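Local coordinates for protein AA9 family lytic polysaccharide monooxygenase cel61B (Hypocrea jecorina, PDB 2VTC) that cleaves cellulose oxidatively as a secreted, copper-dependent lytic polysaccharide monooxygenase, breaking beta-1,4-glycosidic bonds in crystalline and amorphous chains, at residues 39-42 and 43-47; 140-144 and 145-149; 150-153 and 154-157; 213-217 and 218-222. All coordinates share one frame; numbering follows the deposited sequence.

How the contacts relate
All four contacts are local and lie in series, so none nests in or crosses another. Contact 1 comes first, linking successive turns of helix 38-47 at the surface and closing nothing larger than helical turns; its centre is about 40 Å from that of contact 2, across the chain's centre. Contact 2 closes the tight loop between strands 133-143 and 148-149. Contact 3 follows at once on helix 150-156 and touches contact 2, where A150 N lies 2.8 Å from G141 O, a probable hydrogen bond. Contact 4 turns the chain after strand 215-216, which pairs with strand 133-143; contacts 2 and 4 therefore reach the same sheet, with centres about 25 Å apart.

Contact 1 of 4, residues 39-42 and 43-47; sequences DYYY and QKQNT
The Y41 ring and the side-chain amide of Q45, one helical turn further on, lie nearly parallel, their planes 9° apart. Q45 CG makes an off-centre CH-pi contact, 4.1 Å from the centroid of the Y41 ring and 3.6 Å from its CE2. The Q45 chain bends at chi2 (-52°), which brings CD and OE1 back alongside the phenol end, with CD 3.7 Å from Y41 OH. Y41 CD2 sits over the centre of one face of the Y42 ring, while Y42 CD2 lies in the plane of the Y41 ring. Y40 points elsewhere, beside Q43, whose amide plane is perpendicular to the Y40 ring; Q43 NE2 comes within 3.8 Å of Y40 CD1. Beneath run the i to i+4 bonds of helix 38-47, such as Q43 N to D39 O (2.9 Å). Q43 O accepts from both T47 N and T47 OG1, the hydroxyl at 2.9 Å approaching from above the carbonyl plane. Loop residues Y57 and L61 pack on Y41. Along this surface helix, then, an aliphatic carbon of Q45 packs on the Y41 ring, Q43 meets Y40 with its amide nitrogen, and the T47 hydroxyl gives Q43 O a second donor.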
loop_
_atom_site.group_PDB
_atom_site.type_symbol
_atom_site.label_atom_id
_atom_site.label_comp_id
_atom_site.label_asym_id
_atom_site.label_seq_id
_atom_site.Cartn_x
_atom_site.Cartn_y
_atom_site.Cartn_z
ATOM N N ASP A 39 16.039 4.293 -8.764
ATOM C CA ASP A 39 17.100 5.184 -9.275
ATOM C C ASP A 39 17.379 6.382 -8.362
ATOM O O ASP A 39 18.533 6.796 -8.205
ATOM C CB ASP A 39 16.780 5.674 -10.691
ATOM C CG ASP A 39 17.040 4.606 -11.750
ATOM O OD1 ASP A 39 17.638 3.557 -11.407
ATOM O OD2 ASP A 39 16.641 4.810 -12.920
ATOM N N TYR A 40 16.321 6.910 -7.752
ATOM C CA TYR A 40 16.433 8.030 -6.812
ATOM C C TYR A 40 17.216 7.682 -5.546
ATOM O O TYR A 40 17.886 8.549 -4.969
ATOM C CB TYR A 40 15.050 8.538 -6.414
ATOM C CG TYR A 40 14.161 9.040 -7.533
ATOM C CD1 TYR A 40 14.670 9.354 -8.814
ATOM C CD2 TYR A 40 12.803 9.251 -7.302
ATOM C CE1 TYR A 40 13.823 9.821 -9.823
ATOM C CE2 TYR A 40 11.961 9.707 -8.289
ATOM C CZ TYR A 40 12.467 10.003 -9.550
ATOM O OH TYR A 40 11.608 10.458 -10.523
ATOM N N TYR A 41 17.120 6.433 -5.087
ATOM C CA TYR A 41 17.908 6.007 -3.938
ATOM C C TYR A 41 19.392 6.146 -4.254
ATOM O O TYR A 41 20.179 6.575 -3.410
ATOM C CB TYR A 41 17.590 4.565 -3.502
ATOM C CG TYR A 41 18.616 4.021 -2.537
ATOM C CD1 TYR A 41 18.486 4.230 -1.165
ATOM C CD2 TYR A 41 19.753 3.336 -2.993
ATOM C CE1 TYR A 41 19.430 3.768 -0.280
ATOM C CE2 TYR A 41 20.716 2.861 -2.100
ATOM C CZ TYR A 41 20.553 3.083 -0.750
ATOM O OH TYR A 41 21.477 2.619 0.161
ATOM N N TYR A 42 19.758 5.775 -5.477
ATOM C CA TYR A 42 21.159 5.801 -5.900
ATOM C C TYR A 42 21.621 7.230 -6.198
ATOM O O TYR A 42 22.756 7.586 -5.867
ATOM C CB TYR A 42 21.416 4.799 -7.044
ATOM C CG TYR A 42 21.376 3.364 -6.550
ATOM C CD1 TYR A 42 22.408 2.853 -5.762
ATOM C CD2 TYR A 42 20.294 2.523 -6.842
ATOM C CE1 TYR A 42 22.375 1.541 -5.272
ATOM C CE2 TYR A 42 20.253 1.199 -6.366
ATOM C CZ TYR A 42 21.291 0.716 -5.581
ATOM O OH TYR A 42 21.282 -0.579 -5.100
ATOM N N GLN A 43 20.736 8.045 -6.776
ATOM C CA GLN A 43 20.960 9.492 -6.879
ATOM C C GLN A 43 21.357 10.061 -5.521
ATOM O O GLN A 43 22.357 10.778 -5.407
ATOM C CB GLN A 43 19.708 10.221 -7.370
ATOM C CG GLN A 43 19.537 10.336 -8.884
ATOM C CD GLN A 43 18.700 11.549 -9.276
ATOM O OE1 GLN A 43 18.999 12.685 -8.877
ATOM N NE2 GLN A 43 17.656 11.320 -10.063
ATOM N N LYS A 44 20.577 9.737 -4.490
ATOM C CA LYS A 44 20.827 10.257 -3.152
ATOM C C LYS A 44 22.176 9.786 -2.590
ATOM O O LYS A 44 22.895 10.567 -1.961
ATOM C CB LYS A 44 19.676 9.918 -2.193
ATOM C CG LYS A 44 19.830 10.588 -0.829
ATOM C CD LYS A 44 18.684 10.289 0.106
ATOM C CE LYS A 44 18.731 11.181 1.342
ATOM N NZ LYS A 44 19.747 10.715 2.313
ATOM N N GLN A 45 22.527 8.523 -2.825
ATOM C CA GLN A 45 23.829 8.009 -2.387
ATOM C C GLN A 45 24.973 8.773 -3.043
ATOM O O GLN A 45 25.970 9.068 -2.393
ATOM C CB GLN A 45 23.979 6.511 -2.685
ATOM C CG GLN A 45 23.083 5.618 -1.859
ATOM C CD GLN A 45 23.196 5.880 -0.364
ATOM O OE1 GLN A 45 22.270 6.417 0.257
ATOM N NE2 GLN A 45 24.340 5.517 0.219
ATOM N N ASN A 46 24.804 9.093 -4.323
ATOM C CA ASN A 46 25.847 9.720 -5.139
ATOM C C ASN A 46 25.990 11.221 -4.923
ATOM O O ASN A 46 27.112 11.747 -4.896
ATOM C CB ASN A 46 25.593 9.428 -6.620
ATOM C CG ASN A 46 25.786 7.959 -6.962
ATOM O OD1 ASN A 46 26.714 7.316 -6.460
ATOM N ND2 ASN A 46 24.907 7.417 -7.807
ATOM N N THR A 47 24.854 11.906 -4.761
ATOM C CA THR A 47 24.834 13.373 -4.755
ATOM C C THR A 47 24.248 13.988 -3.475
ATOM O O THR A 47 24.456 15.177 -3.199
ATOM C CB THR A 47 24.076 13.939 -5.985
ATOM O OG1 THR A 47 22.673 13.675 -5.849
ATOM C CG2 THR A 47 24.569 13.308 -7.272
#

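Contact 2 of 4, residues 140-144 and 145-149; sequences AGINY and NTQVW
I142 and W149 face each other as an antiparallel, non-hydrogen-bonded pair with CA atoms 4.2 Å apart, and next to them N143 N donates a nearly straight bond to V148 O (3.0 Å, 178°). The isoleucine lies over the indole: its CB stands 3.6 Å from the centroid of the six-membered ring, almost on the ring normal. With CG1 anti to the backbone N (chi1 -167°), I142 reaches along the same face until CD1 is 3.6 Å from W149 NE1. G141 C packs beside W149 CE3. These residues belong to a beta hairpin joining strand 133-143 to strand 148-149, and its connection is stitched by side chains as well as backbone. N143 O takes the N-H of Q147 at 2.7 Å, while N143 OD1 accepts from T146 N (3.1 Å), the donor standing above the carbonyl plane, and more weakly from N145 N. T146 OG1 accepts from V148 N, forming an ST turn. The Q147 chain bends at chi2 (-71°) and swings its amide back across the loop; NE2 donates to Y144 O at 2.8 Å, with the acceptor in the amide plane, and also to I236 O. The Y144 hydroxyl is hydrogen-bonded to Y239 N, and Y239 meets the W149 indole edge-to-face. W149 occupies the N-cap position of helix 150-156, its side chain about 9 Å from that of the copper ligand H108.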
loop_
_atom_site.group_PDB
_atom_site.type_symbol
_atom_site.label_atom_id
_atom_site.label_comp_id
_atom_site.label_asym_id
_atom_site.label_seq_id
_atom_site.Cartn_x
_atom_site.Cartn_y
_atom_site.Cartn_z
ATOM N N ALA A 140 -9.338 -6.807 -1.509
ATOM C CA ALA A 140 -9.751 -7.807 -2.507
ATOM C C ALA A 140 -8.964 -9.075 -2.248
ATOM O O ALA A 140 -7.745 -9.038 -2.026
ATOM C CB ALA A 140 -9.526 -7.295 -3.926
ATOM N N GLY A 141 -9.656 -10.216 -2.291
ATOM C CA GLY A 141 -9.034 -11.501 -1.972
ATOM C C GLY A 141 -9.107 -12.480 -3.129
ATOM O O GLY A 141 -8.629 -12.175 -4.226
ATOM N N ILE A 142 -9.701 -13.648 -2.867
ATOM C CA ILE A 142 -9.861 -14.720 -3.884
ATOM C C ILE A 142 -11.331 -14.788 -4.322
ATOM O O ILE A 142 -12.228 -14.625 -3.497
ATOM C CB ILE A 142 -9.384 -16.086 -3.322
ATOM C CG1 ILE A 142 -9.238 -17.132 -4.446
ATOM C CG2 ILE A 142 -10.302 -16.602 -2.203
ATOM C CD1 ILE A 142 -8.592 -18.426 -4.003
ATOM N N ASN A 143 -11.554 -14.979 -5.623
ATOM C CA ASN A 143 -12.875 -15.268 -6.157
ATOM C C ASN A 143 -13.103 -16.765 -5.919
ATOM O O ASN A 143 -12.353 -17.581 -6.439
ATOM C CB ASN A 143 -12.903 -14.888 -7.643
ATOM C CG ASN A 143 -14.225 -15.217 -8.311
ATOM O OD1 ASN A 143 -14.804 -16.264 -8.059
ATOM N ND2 ASN A 143 -14.710 -14.311 -9.161
ATOM N N TYR A 144 -14.068 -17.120 -5.070
ATOM C CA TYR A 144 -14.232 -18.524 -4.659
ATOM C C TYR A 144 -14.605 -19.422 -5.859
ATOM O O TYR A 144 -14.194 -20.599 -5.939
ATOM C CB TYR A 144 -15.280 -18.648 -3.554
ATOM C CG TYR A 144 -14.928 -17.937 -2.259
ATOM C CD1 TYR A 144 -13.710 -18.173 -1.619
ATOM C CD2 TYR A 144 -15.818 -17.041 -1.670
ATOM C CE1 TYR A 144 -13.387 -17.527 -0.427
ATOM C CE2 TYR A 144 -15.497 -16.384 -0.476
ATOM C CZ TYR A 144 -14.281 -16.638 0.134
ATOM O OH TYR A 144 -13.958 -15.997 1.318
ATOM N N ASN A 145 -15.336 -18.854 -6.805
ATOM C CA ASN A 145 -15.808 -19.664 -7.954
ATOM C C ASN A 145 -14.724 -19.909 -9.005
ATOM O O ASN A 145 -14.735 -20.955 -9.672
ATOM C CB ASN A 145 -17.069 -19.053 -8.571
ATOM C CG ASN A 145 -17.637 -19.903 -9.693
ATOM O OD1 ASN A 145 -17.372 -19.638 -10.860
ATOM N ND2 ASN A 145 -18.383 -20.957 -9.327
ATOM N N THR A 146 -13.767 -18.982 -9.157
ATOM C CA THR A 146 -12.685 -19.171 -10.118
ATOM C C THR A 146 -11.369 -19.626 -9.452
ATOM O O THR A 146 -10.482 -20.151 -10.141
ATOM C CB THR A 146 -12.393 -17.909 -10.962
ATOM O OG1 THR A 146 -11.955 -16.850 -10.082
ATOM C CG2 THR A 146 -13.625 -17.452 -11.763
ATOM N N GLN A 147 -11.268 -19.423 -8.131
ATOM C CA GLN A 147 -10.025 -19.623 -7.344
ATOM C C GLN A 147 -8.868 -18.687 -7.759
ATOM O O GLN A 147 -7.686 -18.974 -7.487
ATOM C CB GLN A 147 -9.590 -21.107 -7.315
ATOM C CG GLN A 147 -10.608 -22.038 -6.653
ATOM C CD GLN A 147 -10.712 -21.884 -5.143
ATOM O OE1 GLN A 147 -9.754 -22.140 -4.413
ATOM N NE2 GLN A 147 -11.901 -21.511 -4.658
ATOM N N VAL A 148 -9.225 -17.563 -8.376
ATOM C CA VAL A 148 -8.253 -16.569 -8.847
ATOM C C VAL A 148 -8.148 -15.401 -7.868
ATOM O O VAL A 148 -9.153 -14.806 -7.481
ATOM C CB VAL A 148 -8.592 -16.028 -10.259
ATOM C CG1 VAL A 148 -7.590 -14.979 -10.700
ATOM C CG2 VAL A 148 -8.538 -17.162 -11.269
ATOM N N TRP A 149 -6.906 -15.104 -7.485
ATOM C CA TRP A 149 -6.613 -14.013 -6.525
ATOM C C TRP A 149 -6.537 -12.627 -7.156
ATOM O O TRP A 149 -6.221 -12.457 -8.343
ATOM C CB TRP A 149 -5.277 -14.297 -5.841
ATOM C CG TRP A 149 -5.311 -15.394 -4.867
ATOM C CD1 TRP A 149 -4.969 -16.717 -5.091
ATOM C CD2 TRP A 149 -5.689 -15.306 -3.493
ATOM N NE1 TRP A 149 -5.125 -17.442 -3.931
ATOM C CE2 TRP A 149 -5.565 -16.604 -2.933
ATOM C CE3 TRP A 149 -6.144 -14.254 -2.678
ATOM C CZ2 TRP A 149 -5.886 -16.882 -1.597
ATOM C CZ3 TRP A 149 -6.442 -14.529 -1.338
ATOM C CH2 TRP A 149 -6.290 -15.819 -0.805
#

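Contact 3 of 4, residues 150-153 and 154-157; sequences AQQD and LINQ
The backbone carbonyls of A150, Q151 and Q152 are taken up by L154, I155 and N156 in turn. L154 N lies 2.9 Å from A150 O and in its carbonyl plane; N156 N reaches Q152 O at 3.0 Å, while the I155 N bond to Q151 O is longer, 3.2 Å, with the donor tilted from the plane. I155 CG1, anti to its own carbonyl carbon (chi1 -65°), passes 3.4 Å from Q151 O. Q157 N donates to L154 O, three residues back, at 3.1 Å. The backbones of A150 and Q151 are hydrogen-bonded to G141 and G111. These are the turns of the short helix 150-156, which follows directly on the hairpin strand 148-149 and packs over W161 and strands 113-119 and 172-182. L154 is buried against I113, L180 and W106. The buried Q151 amide has both ends satisfied outside the helix: OE1 accepts from W106 NE1 and NE2 donates to P112 O. Q151 thus lies against H108, a ligand of the catalytic copper and of the nickel ion bound in this crystal, as a second-shell neighbour of the metal. On another side the amides of Q152 and N156 come together one turn apart, their planes at 34°.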
loop_
_atom_site.group_PDB
_atom_site.type_symbol
_atom_site.label_atom_id
_atom_site.label_comp_id
_atom_site.label_asym_id
_atom_site.label_seq_id
_atom_site.Cartn_x
_atom_site.Cartn_y
_atom_site.Cartn_z
ATOM N N ALA A 150 -6.792 -11.614 -6.324
ATOM C CA ALA A 150 -6.608 -10.219 -6.733
ATOM C C ALA A 150 -5.247 -9.971 -7.395
ATOM O O ALA A 150 -5.165 -9.220 -8.364
ATOM C CB ALA A 150 -6.800 -9.283 -5.521
ATOM N N GLN A 151 -4.186 -10.600 -6.886
ATOM C CA GLN A 151 -2.846 -10.369 -7.472
ATOM C C GLN A 151 -2.695 -10.901 -8.908
ATOM O O GLN A 151 -1.976 -10.319 -9.721
ATOM C CB GLN A 151 -1.748 -10.856 -6.538
ATOM C CG GLN A 151 -1.445 -9.815 -5.417
ATOM C CD GLN A 151 -0.429 -10.292 -4.425
ATOM O OE1 GLN A 151 0.710 -10.585 -4.779
ATOM N NE2 GLN A 151 -0.825 -10.370 -3.153
ATOM N N GLN A 152 -3.406 -11.986 -9.226
ATOM C CA GLN A 152 -3.489 -12.435 -10.626
ATOM C C GLN A 152 -4.219 -11.397 -11.490
ATOM O O GLN A 152 -3.792 -11.094 -12.614
ATOM C CB GLN A 152 -4.124 -13.837 -10.716
ATOM C CG GLN A 152 -4.243 -14.406 -12.144
ATOM C CD GLN A 152 -2.918 -14.499 -12.881
ATOM O OE1 GLN A 152 -2.716 -13.826 -13.887
ATOM N NE2 GLN A 152 -2.021 -15.336 -12.395
ATOM N N ASP A 153 -5.293 -10.813 -10.954
ATOM C CA ASP A 153 -5.987 -9.727 -11.639
ATOM C C ASP A 153 -5.070 -8.532 -11.887
ATOM O O ASP A 153 -5.119 -7.934 -12.960
ATOM C CB ASP A 153 -7.275 -9.326 -10.912
ATOM C CG ASP A 153 -8.319 -10.439 -10.933
ATOM O OD1 ASP A 153 -8.251 -11.287 -11.851
ATOM O OD2 ASP A 153 -9.181 -10.468 -10.038
ATOM N N LEU A 154 -4.192 -8.225 -10.924
ATOM C CA LEU A 154 -3.230 -7.132 -11.099
ATOM C C LEU A 154 -2.318 -7.391 -12.306
ATOM O O LEU A 154 -2.122 -6.510 -13.155
ATOM C CB LEU A 154 -2.394 -6.966 -9.816
ATOM C CG LEU A 154 -1.229 -5.977 -9.817
ATOM C CD1 LEU A 154 -1.741 -4.557 -9.846
ATOM C CD2 LEU A 154 -0.384 -6.213 -8.565
ATOM N N ILE A 155 -1.785 -8.612 -12.381
ATOM C CA ILE A 155 -0.906 -9.020 -13.483
ATOM C C ILE A 155 -1.649 -8.868 -14.815
ATOM O O ILE A 155 -1.110 -8.288 -15.772
ATOM C CB ILE A 155 -0.408 -10.470 -13.306
ATOM C CG1 ILE A 155 0.482 -10.585 -12.062
ATOM C CG2 ILE A 155 0.350 -10.957 -14.570
ATOM C CD1 ILE A 155 0.691 -12.004 -11.539
ATOM N N ASN A 156 -2.892 -9.355 -14.857
ATOM C CA ASN A 156 -3.739 -9.275 -16.056
ATOM C C ASN A 156 -4.248 -7.868 -16.427
ATOM O O ASN A 156 -4.798 -7.667 -17.523
ATOM C CB ASN A 156 -4.923 -10.260 -15.939
ATOM C CG ASN A 156 -4.473 -11.725 -15.802
ATOM O OD1 ASN A 156 -3.422 -12.128 -16.310
ATOM N ND2 ASN A 156 -5.271 -12.517 -15.109
ATOM N N GLN A 157 -4.075 -6.895 -15.524
ATOM C CA GLN A 157 -4.468 -5.506 -15.800
ATOM C C GLN A 157 -3.253 -4.608 -16.059
ATOM O O GLN A 157 -3.332 -3.376 -15.907
ATOM C CB GLN A 157 -5.277 -4.913 -14.637
ATOM C CG GLN A 157 -6.633 -5.535 -14.359
ATOM C CD GLN A 157 -7.136 -5.243 -12.940
ATOM O OE1 GLN A 157 -6.503 -4.492 -12.157
ATOM N NE2 GLN A 157 -8.278 -5.826 -12.600
#

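Contact 4 of 4, residues 213-217 and 218-222; sequences AGTPA and TQLYK
Two backbone bonds draw P216 and A217 onto the residues that follow. Q219 N donates to P216 O at 2.9 Å and L220 N to A217 O at 3.2 Å, each from above the carbonyl plane. A water lies 2.7 Å from A217 O, probably donating to it, and accepts from Y221 N at 3.0 Å, bridging the turn to the chain beyond. Apolar contacts lie round this core. L220 reaches back to two earlier residues: CD1 comes 4.1 Å from A217 CB, and CD2 comes 4.0 Å from T215 CG2. That methyl is directed toward the turn because it stands anti to the backbone N of T215, OG1 lying beside the N (chi1 -53°), and it also meets Q219 CB. Amide-to-ring packing adds a further contact, as the extended Q219 chain lays its amide obliquely against the proline, OE1 3.7 Å from P216 CD. Outside the turn, A217 packs on I76, V77 and W134, while Y221 OH is hydrogen-bonded to E179 and Y116. The successive i to i+3 bonds are those of a short 3-10 turn, leading out of the short, weakly bonded strand 215-216, which pairs with strand 133-143 in the AA9 beta-sandwich.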
loop_
_atom_site.group_PDB
_atom_site.type_symbol
_atom_site.label_atom_id
_atom_site.label_comp_id
_atom_site.label_asym_id
_atom_site.label_seq_id
_atom_site.Cartn_x
_atom_site.Cartn_y
_atom_site.Cartn_z
ATOM N N ALA A 213 -10.824 6.621 14.133
ATOM C CA ALA A 213 -9.597 6.469 14.906
ATOM C C ALA A 213 -8.560 5.576 14.183
ATOM O O ALA A 213 -7.361 5.841 14.229
ATOM C CB ALA A 213 -9.915 5.920 16.296
ATOM N N GLY A 214 -9.041 4.551 13.492
ATOM C CA GLY A 214 -8.131 3.678 12.728
ATOM C C GLY A 214 -7.165 2.898 13.614
ATOM O O GLY A 214 -7.366 2.783 14.837
ATOM N N THR A 215 -6.095 2.384 12.993
ATOM C CA THR A 215 -5.213 1.372 13.589
ATOM C C THR A 215 -3.731 1.684 13.278
ATOM O O THR A 215 -3.383 1.904 12.120
ATOM C CB THR A 215 -5.571 -0.038 12.945
ATOM O OG1 THR A 215 -6.977 -0.277 13.076
ATOM C CG2 THR A 215 -4.787 -1.164 13.606
ATOM N N PRO A 216 -2.851 1.703 14.308
ATOM C CA PRO A 216 -1.408 1.846 14.040
ATOM C C PRO A 216 -0.937 0.731 13.089
ATOM O O PRO A 216 -1.448 -0.389 13.194
ATOM C CB PRO A 216 -0.779 1.660 15.426
ATOM C CG PRO A 216 -1.869 2.108 16.395
ATOM C CD PRO A 216 -3.134 1.565 15.752
ATOM N N ALA A 217 -0.009 1.026 12.177
ATOM C CA ALA A 217 0.395 -0.021 11.192
ATOM C C ALA A 217 0.940 -1.259 11.888
ATOM O O ALA A 217 0.798 -2.381 11.369
ATOM C CB ALA A 217 1.379 0.511 10.154
ATOM N N THR A 218 1.545 -1.056 13.062
ATOM C CA THR A 218 2.175 -2.125 13.848
ATOM C C THR A 218 1.147 -3.031 14.552
ATOM O O THR A 218 1.516 -4.014 15.201
ATOM C CB THR A 218 3.170 -1.533 14.865
ATOM O OG1 THR A 218 2.490 -0.566 15.675
ATOM C CG2 THR A 218 4.318 -0.867 14.137
ATOM N N GLN A 219 -0.134 -2.705 14.397
ATOM C CA GLN A 219 -1.237 -3.496 14.936
ATOM C C GLN A 219 -2.141 -4.080 13.828
ATOM O O GLN A 219 -3.162 -4.694 14.128
ATOM C CB GLN A 219 -2.063 -2.661 15.931
ATOM C CG GLN A 219 -1.343 -2.369 17.248
ATOM C CD GLN A 219 -2.118 -1.399 18.163
ATOM O OE1 GLN A 219 -3.349 -1.282 18.088
ATOM N NE2 GLN A 219 -1.392 -0.703 19.025
ATOM N N LEU A 220 -1.752 -3.906 12.566
ATOM C CA LEU A 220 -2.595 -4.387 11.452
ATOM C C LEU A 220 -2.673 -5.903 11.393
ATOM O O LEU A 220 -3.768 -6.459 11.207
ATOM C CB LEU A 220 -2.131 -3.858 10.098
ATOM C CG LEU A 220 -2.227 -2.349 9.890
ATOM C CD1 LEU A 220 -1.501 -1.990 8.622
ATOM C CD2 LEU A 220 -3.684 -1.829 9.830
ATOM N N TYR A 221 -1.519 -6.555 11.568
ATOM C CA TYR A 221 -1.381 -8.000 11.312
ATOM C C TYR A 221 -0.535 -8.720 12.366
ATOM O O TYR A 221 0.419 -8.141 12.906
ATOM C CB TYR A 221 -0.659 -8.240 9.987
ATOM C CG TYR A 221 -1.133 -7.420 8.826
ATOM C CD1 TYR A 221 -2.444 -7.541 8.372
ATOM C CD2 TYR A 221 -0.259 -6.537 8.157
ATOM C CE1 TYR A 221 -2.893 -6.785 7.298
ATOM C CE2 TYR A 221 -0.691 -5.786 7.066
ATOM C CZ TYR A 221 -2.025 -5.922 6.646
ATOM O OH TYR A 221 -2.485 -5.205 5.570
ATOM N N LYS A 222 -0.891 -9.985 12.619
ATOM C CA LYS A 222 -0.100 -10.894 13.467
ATOM C C LYS A 222 0.344 -12.104 12.619
ATOM O O LYS A 222 -0.352 -12.485 11.667
ATOM C CB LYS A 222 -0.902 -11.350 14.694
ATOM C CG LYS A 222 -1.269 -10.215 15.643
ATOM C CD LYS A 222 -1.736 -10.727 16.991
ATOM C CE LYS A 222 -2.339 -9.596 17.831
ATOM N NZ LYS A 222 -2.724 -10.026 19.213
HETATM O O HOH W 1 1.103 -5.104 11.533
#